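PDB 1L1L: ribonucleoside triphosphate reductase from Lactobacillus leichmannii, which catalyses the adenosylcobalamin-dependent reduction of ribonucleoside triphosphates to 2'-deoxyribonucleoside triphosphates, as a monomeric class II ribonucleotide reductase. Local coordinates for residues A[369-374]-A[657-662]; A[165-170]-A[296-301]; A[495-498]-A[503-506]. All coordinates share one frame; numbering follows the deposited sequence.

Contact 1 of 3, residues A[369-374]-A[657-662]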
ATOM      1  N   GLY A 369      -3.043  12.054 -22.053  1.00 29.43           N
ATOM      2  CA  GLY A 369      -2.238  10.972 -21.506  1.00 28.67           C
ATOM      3  C   GLY A 369      -3.128   9.905 -20.875  1.00 28.58           C
ATOM      4  O   GLY A 369      -2.998   8.715 -21.159  1.00 27.56           O
ATOM      5  N   ILE A 370      -4.056  10.347 -20.029  1.00 29.08           N
ATOM      6  CA  ILE A 370      -4.961   9.441 -19.333  1.00 29.38           C
ATOM      7  C   ILE A 370      -5.755   8.560 -20.291  1.00 29.70           C
ATOM      8  O   ILE A 370      -5.935   7.371 -20.040  1.00 28.78           O
ATOM      9  CB  ILE A 370      -5.931  10.240 -18.418  1.00 29.48           C
ATOM     10  CG1 ILE A 370      -5.149  10.863 -17.258  1.00 29.93           C
ATOM     11  CG2 ILE A 370      -7.038   9.333 -17.897  1.00 29.71           C
ATOM     12  CD1 ILE A 370      -5.967  11.837 -16.419  1.00 30.27           C
ATOM     13  N   ARG A 371      -6.221   9.136 -21.397  1.00 31.44           N
ATOM     14  CA  ARG A 371      -7.001   8.370 -22.368  1.00 32.74           C
ATOM     15  C   ARG A 371      -6.170   7.282 -23.040  1.00 32.79           C
ATOM     16  O   ARG A 371      -6.708   6.340 -23.613  1.00 33.51           O
ATOM     17  CB  ARG A 371      -7.591   9.304 -23.428  1.00 33.72           C
ATOM     18  CG  ARG A 371      -8.469  10.388 -22.841  1.00 36.72           C
ATOM     19  CD  ARG A 371      -8.999  11.326 -23.908  1.00 38.26           C
ATOM     20  NE  ARG A 371      -9.884  10.643 -24.842  1.00 40.40           N
ATOM     21  CZ  ARG A 371     -10.624  11.271 -25.752  1.00 42.25           C
ATOM     22  NH1 ARG A 371     -10.579  12.595 -25.840  1.00 42.65           N
ATOM     23  NH2 ARG A 371     -11.410  10.580 -26.572  1.00 43.18           N
ATOM     24  N   GLU A 372      -4.852   7.400 -22.951  1.00 32.81           N
ATOM     25  CA  GLU A 372      -3.983   6.413 -23.567  1.00 33.35           C
ATOM     26  C   GLU A 372      -3.574   5.272 -22.648  1.00 32.76           C
ATOM     27  O   GLU A 372      -3.795   4.099 -22.958  1.00 32.44           O
ATOM     28  CB  GLU A 372      -2.705   7.066 -24.092  1.00 33.60           C
ATOM     29  CG  GLU A 372      -1.742   6.042 -24.686  1.00 35.38           C
ATOM     30  CD  GLU A 372      -0.404   6.628 -25.070  1.00 36.82           C
ATOM     31  OE1 GLU A 372      -0.379   7.592 -25.865  1.00 37.17           O
ATOM     32  OE2 GLU A 372       0.628   6.120 -24.581  1.00 38.40           O
ATOM     33  N   ASN A 373      -2.976   5.631 -21.517  1.00 32.52           N
ATOM     34  CA  ASN A 373      -2.467   4.643 -20.575  1.00 32.64           C
ATOM     35  C   ASN A 373      -2.917   4.812 -19.119  1.00 32.03           C
ATOM     36  O   ASN A 373      -2.444   4.088 -18.244  1.00 30.80           O
ATOM     37  CB  ASN A 373      -0.938   4.668 -20.638  1.00 32.33           C
ATOM     38  CG  ASN A 373      -0.368   6.074 -20.452  1.00 33.58           C
ATOM     39  OD1 ASN A 373      -0.627   6.734 -19.445  1.00 33.38           O
ATOM     40  ND2 ASN A 373       0.407   6.539 -21.433  1.00 33.94           N
ATOM     41  N   GLY A 374      -3.810   5.767 -18.868  1.00 31.58           N
ATOM     42  CA  GLY A 374      -4.296   6.004 -17.518  1.00 32.06           C
ATOM     43  C   GLY A 374      -3.361   6.856 -16.678  1.00 32.61           C
ATOM     44  O   GLY A 374      -3.559   7.021 -15.465  1.00 32.64           O
ATOM     45  N   GLU A 657     -16.395   7.725 -23.348  1.00 42.00           N
ATOM     46  CA  GLU A 657     -16.489   8.704 -22.266  1.00 40.43           C
ATOM     47  C   GLU A 657     -15.217   9.537 -22.162  1.00 39.96           C
ATOM     48  O   GLU A 657     -15.162  10.514 -21.412  1.00 39.84           O
ATOM     49  CB  GLU A 657     -16.730   8.005 -20.923  1.00 40.58           C
ATOM     50  CG  GLU A 657     -18.083   7.341 -20.790  1.00 39.09           C
ATOM     51  CD  GLU A 657     -18.264   6.662 -19.443  1.00 39.13           C
ATOM     52  OE1 GLU A 657     -17.464   5.756 -19.134  1.00 37.18           O
ATOM     53  OE2 GLU A 657     -19.203   7.036 -18.701  1.00 39.00           O
ATOM     54  N   GLY A 658     -14.194   9.142 -22.913  1.00 39.19           N
ATOM     55  CA  GLY A 658     -12.927   9.855 -22.878  1.00 39.71           C
ATOM     56  C   GLY A 658     -13.059  11.349 -23.113  1.00 40.17           C
ATOM     57  O   GLY A 658     -12.218  12.137 -22.677  1.00 39.29           O
ATOM     58  N   ASP A 659     -14.123  11.732 -23.809  1.00 40.90           N
ATOM     59  CA  ASP A 659     -14.391  13.128 -24.124  1.00 41.57           C
ATOM     60  C   ASP A 659     -14.798  13.898 -22.886  1.00 40.17           C
ATOM     61  O   ASP A 659     -14.923  15.119 -22.927  1.00 40.77           O
ATOM     62  CB  ASP A 659     -15.517  13.224 -25.154  1.00 44.72           C
ATOM     63  CG  ASP A 659     -15.184  12.504 -26.438  1.00 47.72           C
ATOM     64  OD1 ASP A 659     -14.340  13.019 -27.207  1.00 50.49           O
ATOM     65  OD2 ASP A 659     -15.757  11.414 -26.672  1.00 50.69           O
ATOM     66  N   GLN A 660     -15.001  13.183 -21.781  1.00 37.89           N
ATOM     67  CA  GLN A 660     -15.422  13.813 -20.542  1.00 35.87           C
ATOM     68  C   GLN A 660     -14.338  13.941 -19.483  1.00 34.44           C
ATOM     69  O   GLN A 660     -14.522  14.648 -18.503  1.00 34.01           O
ATOM     70  CB  GLN A 660     -16.593  13.043 -19.940  1.00 35.51           C
ATOM     71  CG  GLN A 660     -17.846  13.015 -20.783  1.00 35.05           C
ATOM     72  CD  GLN A 660     -18.917  12.158 -20.142  1.00 35.39           C
ATOM     73  OE1 GLN A 660     -19.283  12.368 -18.990  1.00 35.41           O
ATOM     74  NE2 GLN A 660     -19.422  11.183 -20.886  1.00 36.11           N
ATOM     75  N   VAL A 661     -13.214  13.260 -19.679  1.00 33.74           N
ATOM     76  CA  VAL A 661     -12.120  13.291 -18.711  1.00 32.69           C
ATOM     77  C   VAL A 661     -11.606  14.688 -18.356  1.00 32.48           C
ATOM     78  O   VAL A 661     -11.513  15.034 -17.175  1.00 31.45           O
ATOM     79  CB  VAL A 661     -10.923  12.423 -19.195  1.00 32.72           C
ATOM     80  CG1 VAL A 661      -9.777  12.492 -18.189  1.00 31.59           C
ATOM     81  CG2 VAL A 661     -11.378  10.980 -19.389  1.00 32.47           C
ATOM     82  N   GLU A 662     -11.271  15.491 -19.363  1.00 32.02           N
ATOM     83  CA  GLU A 662     -10.757  16.831 -19.100  1.00 32.62           C
ATOM     84  C   GLU A 662     -11.809  17.679 -18.395  1.00 31.45           C
ATOM     85  O   GLU A 662     -11.495  18.421 -17.470  1.00 30.61           O
ATOM     86  CB  GLU A 662     -10.341  17.534 -20.403  1.00 34.69           C
ATOM     87  CG  GLU A 662      -9.367  18.693 -20.159  1.00 37.99           C
ATOM     88  CD  GLU A 662      -9.523  19.837 -21.138  1.00 40.38           C
ATOM     89  OE1 GLU A 662      -9.455  19.600 -22.366  1.00 40.59           O
ATOM     90  OE2 GLU A 662      -9.705  20.985 -20.673  1.00 42.69           O
TER
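Two neighbouring helices of the alpha-beta barrel meet here, the last turn of helix 363-373 bringing I370 and R371 against the turn that leads into helix 661-667. R371 does most of the touching. Its chain bends at chi3 (64°), and the guanidinium lies across the backbone at G658 with one face turned to it: G658 O sits 3.3 Å above the plane, offset toward the rim, while D659 N stands over the centre of the group. The approach is thus carbonyl oxygen over cation face, and R371 NE is 3.5 Å from G658 O without a hydrogen bond. Since G658 has no side chain, the arginine can come this close to the main chain. At the far end R371 NH2 reaches D659 OD1 at 3.9 Å, a long salt bridge, with the guanidinium and carboxylate planes 74° apart.

Each helix is the connection of a beta-alpha-beta crossover: helix 363-373 joins the parallel strands 350-356 and 377-380, and strands 650-653 and 674-679 are joined through helix 661-667. Strands 377-380 and 674-679 are antiparallel neighbours in the sheet, which puts the two helices side by side. Beneath the arginine the contact is apolar. I370 CG2 and V661 CG1 approach to 4.2 Å, and the two side chains cross at a slant. The valine branch that meets I370 is the one anti to its own nitrogen, chi1 179°, and the isoleucine likewise uses the branch anti to its nitrogen. Both side chains also rest on L677 of strand 674-679, and V661 further packs on I628 of helix 628-641.

Contact 2 of 3, residues A[165-170]-A[296-301]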
ATOM      1  N   PHE A 165       7.157   9.317  -3.707  1.00 22.02           N
ATOM      2  CA  PHE A 165       8.272  10.247  -3.595  1.00 22.95           C
ATOM      3  C   PHE A 165       8.073  11.421  -4.541  1.00 24.86           C
ATOM      4  O   PHE A 165       7.367  11.301  -5.539  1.00 23.98           O
ATOM      5  CB  PHE A 165       9.595   9.523  -3.873  1.00 24.09           C
ATOM      6  CG  PHE A 165       9.695   8.913  -5.250  1.00 24.45           C
ATOM      7  CD1 PHE A 165      10.132   9.673  -6.340  1.00 25.97           C
ATOM      8  CD2 PHE A 165       9.375   7.577  -5.453  1.00 24.90           C
ATOM      9  CE1 PHE A 165      10.245   9.095  -7.599  1.00 24.68           C
ATOM     10  CE2 PHE A 165       9.484   6.994  -6.704  1.00 24.77           C
ATOM     11  CZ  PHE A 165       9.922   7.756  -7.784  1.00 25.70           C
ATOM     12  N   SER A 166       8.681  12.556  -4.217  1.00 25.95           N
ATOM     13  CA  SER A 166       8.517  13.739  -5.050  1.00 27.40           C
ATOM     14  C   SER A 166       9.774  14.143  -5.797  1.00 28.51           C
ATOM     15  O   SER A 166      10.837  14.280  -5.199  1.00 28.41           O
ATOM     16  CB  SER A 166       8.056  14.920  -4.199  1.00 28.36           C
ATOM     17  OG  SER A 166       7.959  16.105  -4.982  1.00 30.67           O
ATOM     18  N   VAL A 167       9.635  14.313  -7.110  1.00 29.38           N
ATOM     19  CA  VAL A 167      10.729  14.763  -7.966  1.00 30.46           C
ATOM     20  C   VAL A 167      10.270  16.065  -8.602  1.00 30.99           C
ATOM     21  O   VAL A 167      10.565  16.340  -9.764  1.00 32.60           O
ATOM     22  CB  VAL A 167      11.044  13.763  -9.092  1.00 30.03           C
ATOM     23  CG1 VAL A 167      11.720  12.526  -8.515  1.00 30.25           C
ATOM     24  CG2 VAL A 167       9.765  13.392  -9.832  1.00 28.81           C
ATOM     25  N   ALA A 168       9.521  16.854  -7.840  1.00 31.05           N
ATOM     26  CA  ALA A 168       9.037  18.141  -8.328  1.00 32.35           C
ATOM     27  C   ALA A 168      10.294  18.870  -8.780  1.00 33.22           C
ATOM     28  O   ALA A 168      11.382  18.554  -8.303  1.00 32.55           O
ATOM     29  CB  ALA A 168       8.369  18.916  -7.204  1.00 30.46           C
ATOM     30  N   ARG A 169      10.159  19.822  -9.697  1.00 34.64           N
ATOM     31  CA  ARG A 169      11.342  20.549 -10.152  1.00 36.26           C
ATOM     32  C   ARG A 169      12.047  21.155  -8.942  1.00 36.51           C
ATOM     33  O   ARG A 169      13.273  21.100  -8.833  1.00 37.18           O
ATOM     34  CB  ARG A 169      10.961  21.642 -11.158  1.00 36.65           C
ATOM     35  CG  ARG A 169      10.627  21.125 -12.566  1.00 37.79           C
ATOM     36  CD  ARG A 169      10.312  22.287 -13.513  1.00 39.16           C
ATOM     37  NE  ARG A 169       9.907  21.877 -14.862  1.00 40.63           N
ATOM     38  CZ  ARG A 169      10.725  21.373 -15.790  1.00 41.29           C
ATOM     39  NH1 ARG A 169      12.017  21.201 -15.538  1.00 41.84           N
ATOM     40  NH2 ARG A 169      10.251  21.060 -16.989  1.00 41.97           N
ATOM     41  N   SER A 170      11.265  21.691  -8.009  1.00 37.44           N
ATOM     42  CA  SER A 170      11.817  22.311  -6.810  1.00 37.57           C
ATOM     43  C   SER A 170      12.767  21.418  -6.018  1.00 37.67           C
ATOM     44  O   SER A 170      13.669  21.922  -5.343  1.00 37.52           O
ATOM     45  CB  SER A 170      10.694  22.785  -5.894  1.00 39.20           C
ATOM     46  OG  SER A 170       9.929  21.685  -5.428  1.00 42.52           O
ATOM     47  N   LEU A 296      21.185  16.468 -12.662  1.00 39.33           N
ATOM     48  CA  LEU A 296      20.192  15.400 -12.688  1.00 38.01           C
ATOM     49  C   LEU A 296      18.805  15.995 -12.923  1.00 37.25           C
ATOM     50  O   LEU A 296      18.472  17.042 -12.359  1.00 37.34           O
ATOM     51  CB  LEU A 296      20.194  14.635 -11.353  1.00 37.28           C
ATOM     52  CG  LEU A 296      21.468  13.858 -10.995  1.00 36.80           C
ATOM     53  CD1 LEU A 296      21.359  13.302  -9.581  1.00 38.25           C
ATOM     54  CD2 LEU A 296      21.670  12.735 -11.999  1.00 36.97           C
ATOM     55  N   THR A 297      18.012  15.332 -13.763  1.00 36.33           N
ATOM     56  CA  THR A 297      16.650  15.772 -14.058  1.00 35.16           C
ATOM     57  C   THR A 297      15.686  14.919 -13.227  1.00 34.68           C
ATOM     58  O   THR A 297      16.111  14.000 -12.526  1.00 33.48           O
ATOM     59  CB  THR A 297      16.298  15.584 -15.550  1.00 36.17           C
ATOM     60  OG1 THR A 297      16.341  14.189 -15.885  1.00 36.63           O
ATOM     61  CG2 THR A 297      17.289  16.356 -16.440  1.00 36.98           C
ATOM     62  N   ALA A 298      14.395  15.225 -13.311  1.00 33.66           N
ATOM     63  CA  ALA A 298      13.391  14.472 -12.570  1.00 32.62           C
ATOM     64  C   ALA A 298      13.353  13.069 -13.140  1.00 31.81           C
ATOM     65  O   ALA A 298      13.094  12.104 -12.421  1.00 32.45           O
ATOM     66  CB  ALA A 298      12.020  15.130 -12.705  1.00 33.32           C
ATOM     67  N   VAL A 299      13.618  12.956 -14.439  1.00 30.08           N
ATOM     68  CA  VAL A 299      13.615  11.659 -15.086  1.00 30.23           C
ATOM     69  C   VAL A 299      14.763  10.815 -14.530  1.00 30.26           C
ATOM     70  O   VAL A 299      14.593   9.621 -14.284  1.00 29.49           O
ATOM     71  CB  VAL A 299      13.753  11.783 -16.623  1.00 29.37           C
ATOM     72  CG1 VAL A 299      13.928  10.408 -17.238  1.00 29.15           C
ATOM     73  CG2 VAL A 299      12.503  12.442 -17.213  1.00 28.79           C
ATOM     74  N   ASP A 300      15.922  11.439 -14.332  1.00 30.44           N
ATOM     75  CA  ASP A 300      17.072  10.723 -13.784  1.00 30.45           C
ATOM     76  C   ASP A 300      16.773  10.316 -12.343  1.00 29.67           C
ATOM     77  O   ASP A 300      17.037   9.186 -11.951  1.00 30.05           O
ATOM     78  CB  ASP A 300      18.323  11.602 -13.796  1.00 31.40           C
ATOM     79  CG  ASP A 300      18.744  11.990 -15.199  1.00 33.02           C
ATOM     80  OD1 ASP A 300      18.712  11.112 -16.090  1.00 32.35           O
ATOM     81  OD2 ASP A 300      19.105  13.170 -15.395  1.00 34.86           O
ATOM     82  N   ALA A 301      16.237  11.248 -11.563  1.00 28.75           N
ATOM     83  CA  ALA A 301      15.910  10.965 -10.165  1.00 29.18           C
ATOM     84  C   ALA A 301      14.878   9.830 -10.067  1.00 29.06           C
ATOM     85  O   ALA A 301      15.022   8.920  -9.237  1.00 29.45           O
ATOM     86  CB  ALA A 301      15.383  12.214  -9.490  1.00 28.03           C
TER
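V167 carries this contact, meeting A298 and A301 where barrel strand 162-166, which lies between the parallel strands 119-123 and 322-327, leads toward helix 169-172. Starting at the base of the valine, CB stands 4.0 Å from A298 CB, and the branch CG2 touches that same methyl. The other branch, CG1, goes one helical turn further along and meets A301 CB at 3.8 Å. With chi1 at -72°, CG1 is anti to the valine's carbonyl carbon, and it also lies at the edge of the F165 ring, in its plane. The backbone joins in, V167 O coming to 3.5 Å from A298 CB.

A298 and A301 turn their methyls toward V167 from the first turn of helix 298-313; the A298 methyl reaches the valine's main chain as well as its side chain, the A301 methyl its side chain. I172 of helix 169-172 touches V167, A298 and A301 alike and joins the apolar cluster. The start of helix 298-313 is closed by a capping box: D300 N donates to T297 OG1 at 3.2 Å. In return T297 N reaches D300 OD2 at 2.9 Å, meeting that oxygen on its anti side, 25° out of the carboxylate plane.

Contact 3 of 3, residues A[495-498]-A[503-506]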
ATOM      1  N   ASP A 495     -28.981  20.802 -13.043  1.00 48.22           N
ATOM      2  CA  ASP A 495     -28.215  21.811 -13.777  1.00 48.55           C
ATOM      3  C   ASP A 495     -27.565  22.807 -12.824  1.00 48.03           C
ATOM      4  O   ASP A 495     -28.016  22.983 -11.691  1.00 48.25           O
ATOM      5  CB  ASP A 495     -29.116  22.575 -14.760  1.00 49.46           C
ATOM      6  CG  ASP A 495     -29.414  21.784 -16.021  1.00 50.77           C
ATOM      7  OD1 ASP A 495     -30.239  22.256 -16.840  1.00 51.90           O
ATOM      8  OD2 ASP A 495     -28.820  20.700 -16.205  1.00 51.68           O
ATOM      9  N   ASP A 496     -26.503  23.457 -13.295  1.00 47.67           N
ATOM     10  CA  ASP A 496     -25.786  24.445 -12.498  1.00 46.63           C
ATOM     11  C   ASP A 496     -24.646  25.024 -13.319  1.00 45.94           C
ATOM     12  O   ASP A 496     -24.483  24.680 -14.488  1.00 44.93           O
ATOM     13  CB  ASP A 496     -25.241  23.802 -11.225  1.00 47.59           C
ATOM     14  CG  ASP A 496     -24.995  24.813 -10.126  1.00 49.14           C
ATOM     15  OD1 ASP A 496     -24.675  24.391  -8.994  1.00 50.07           O
ATOM     16  OD2 ASP A 496     -25.122  26.028 -10.390  1.00 49.03           O
ATOM     17  N   PHE A 497     -23.856  25.904 -12.712  1.00 45.69           N
ATOM     18  CA  PHE A 497     -22.748  26.527 -13.429  1.00 45.67           C
ATOM     19  C   PHE A 497     -21.466  26.566 -12.607  1.00 45.42           C
ATOM     20  O   PHE A 497     -21.507  26.603 -11.376  1.00 44.80           O
ATOM     21  CB  PHE A 497     -23.136  27.950 -13.858  1.00 45.97           C
ATOM     22  CG  PHE A 497     -24.472  28.030 -14.548  1.00 45.54           C
ATOM     23  CD1 PHE A 497     -25.653  27.989 -13.812  1.00 45.82           C
ATOM     24  CD2 PHE A 497     -24.550  28.114 -15.932  1.00 44.99           C
ATOM     25  CE1 PHE A 497     -26.894  28.028 -14.444  1.00 45.30           C
ATOM     26  CE2 PHE A 497     -25.785  28.153 -16.577  1.00 45.28           C
ATOM     27  CZ  PHE A 497     -26.958  28.110 -15.830  1.00 45.11           C
ATOM     28  N   ASP A 498     -20.328  26.559 -13.299  1.00 45.04           N
ATOM     29  CA  ASP A 498     -19.024  26.594 -12.645  1.00 45.14           C
ATOM     30  C   ASP A 498     -18.889  27.861 -11.809  1.00 45.52           C
ATOM     31  O   ASP A 498     -19.107  28.964 -12.307  1.00 45.65           O
ATOM     32  CB  ASP A 498     -17.908  26.561 -13.686  1.00 44.34           C
ATOM     33  CG  ASP A 498     -16.534  26.437 -13.059  1.00 44.02           C
ATOM     34  OD1 ASP A 498     -16.139  25.305 -12.723  1.00 44.62           O
ATOM     35  OD2 ASP A 498     -15.855  27.470 -12.890  1.00 43.61           O
ATOM     36  N   GLU A 503     -19.549  28.285 -16.381  1.00 40.98           N
ATOM     37  CA  GLU A 503     -19.828  27.259 -17.377  1.00 40.99           C
ATOM     38  C   GLU A 503     -20.954  26.357 -16.874  1.00 39.99           C
ATOM     39  O   GLU A 503     -20.963  25.950 -15.712  1.00 39.95           O
ATOM     40  CB  GLU A 503     -18.570  26.423 -17.629  1.00 41.82           C
ATOM     41  CG  GLU A 503     -18.803  25.137 -18.411  1.00 43.29           C
ATOM     42  CD  GLU A 503     -17.516  24.372 -18.656  1.00 44.54           C
ATOM     43  OE1 GLU A 503     -16.750  24.181 -17.690  1.00 45.10           O
ATOM     44  OE2 GLU A 503     -17.271  23.960 -19.812  1.00 45.70           O
ATOM     45  N   ALA A 504     -21.910  26.056 -17.747  1.00 39.57           N
ATOM     46  CA  ALA A 504     -23.021  25.191 -17.375  1.00 39.23           C
ATOM     47  C   ALA A 504     -22.484  23.773 -17.170  1.00 38.83           C
ATOM     48  O   ALA A 504     -21.727  23.258 -17.991  1.00 38.79           O
ATOM     49  CB  ALA A 504     -24.093  25.206 -18.466  1.00 39.09           C
ATOM     50  N   ILE A 505     -22.874  23.149 -16.064  1.00 38.76           N
ATOM     51  CA  ILE A 505     -22.422  21.798 -15.757  1.00 38.57           C
ATOM     52  C   ILE A 505     -23.501  20.996 -15.040  1.00 38.88           C
ATOM     53  O   ILE A 505     -24.506  21.544 -14.569  1.00 37.57           O
ATOM     54  CB  ILE A 505     -21.178  21.828 -14.851  1.00 38.46           C
ATOM     55  CG1 ILE A 505     -21.490  22.635 -13.586  1.00 37.65           C
ATOM     56  CG2 ILE A 505     -19.996  22.424 -15.609  1.00 38.29           C
ATOM     57  CD1 ILE A 505     -20.375  22.672 -12.568  1.00 39.38           C
ATOM     58  N   LYS A 506     -23.282  19.689 -14.967  1.00 39.02           N
ATOM     59  CA  LYS A 506     -24.206  18.797 -14.287  1.00 39.49           C
ATOM     60  C   LYS A 506     -23.634  18.490 -12.913  1.00 39.40           C
ATOM     61  O   LYS A 506     -22.567  17.895 -12.799  1.00 39.66           O
ATOM     62  CB  LYS A 506     -24.370  17.503 -15.079  1.00 40.28           C
ATOM     63  CG  LYS A 506     -25.099  17.665 -16.401  1.00 41.51           C
ATOM     64  CD  LYS A 506     -26.558  17.991 -16.157  1.00 42.75           C
ATOM     65  CE  LYS A 506     -27.370  17.912 -17.435  1.00 44.01           C
ATOM     66  NZ  LYS A 506     -28.826  17.901 -17.114  1.00 44.89           N
TER
HETATM   67  O   HOH W   1     -15.867  23.313 -14.747  1.00 44.27           O
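F497 overlaps A504 obliquely through the CD2/CE2 part of its ring, CD2 lying 3.6 Å from A504 CA and 3.9 Å from A504 CB. The two form a non-hydrogen-bonded pair of the antiparallel beta hairpin 490-497/504-510, a two-stranded sheet on the protein surface. On the same face, K506 runs beside D495. A bend at chi2 (-69°) helps carry its amine to D495 OD2, where NZ makes a salt bridge of 2.9 Å nearly in line with the carboxylate C-O bond.

Between these pairs the main chains are joined at D496 and I505, where I505 N donates to D496 O at 2.7 Å. Toward the turn, E503 O takes D498 N at 2.6 Å and also receives a CA-H...O contact from F497 CA at 3.0 Å. I505 projects from the other face, and its CD1 reaches across to the F497-D498 peptide, 4.0 Å from D498 N.

D498 ties down the turn: its OD2 accepts from E500 N and T501 N and forms a salt bridge with R669. A water lies 2.9 Å from its other oxygen, D498 OD1, and within hydrogen-bonding distance of E503 OE1, bridging the two side chains.

Contacts 1 and 2 are largely buried and lie against the same barrel sheet, contact 1 through helices that connect its strands and contact 2 in the region of strand 162-166. Their centres are about 25 Å apart. Both pack through aliphatic side chains, alanine methyls in contact 2, though contact 1 adds an exposed, long arginine-aspartate salt bridge. Contact 3 differs in kind: it is a surface hairpin held by main-chain hydrogen bonds, an ion pair and water. In sequence it is nested inside the loop closed by contact 1, and its nearest atoms come within about 8 Å of that contact. Helix 661-667 relates the two: it begins in contact 1, and Q667, its last residue, donates through NE2 to K506 O.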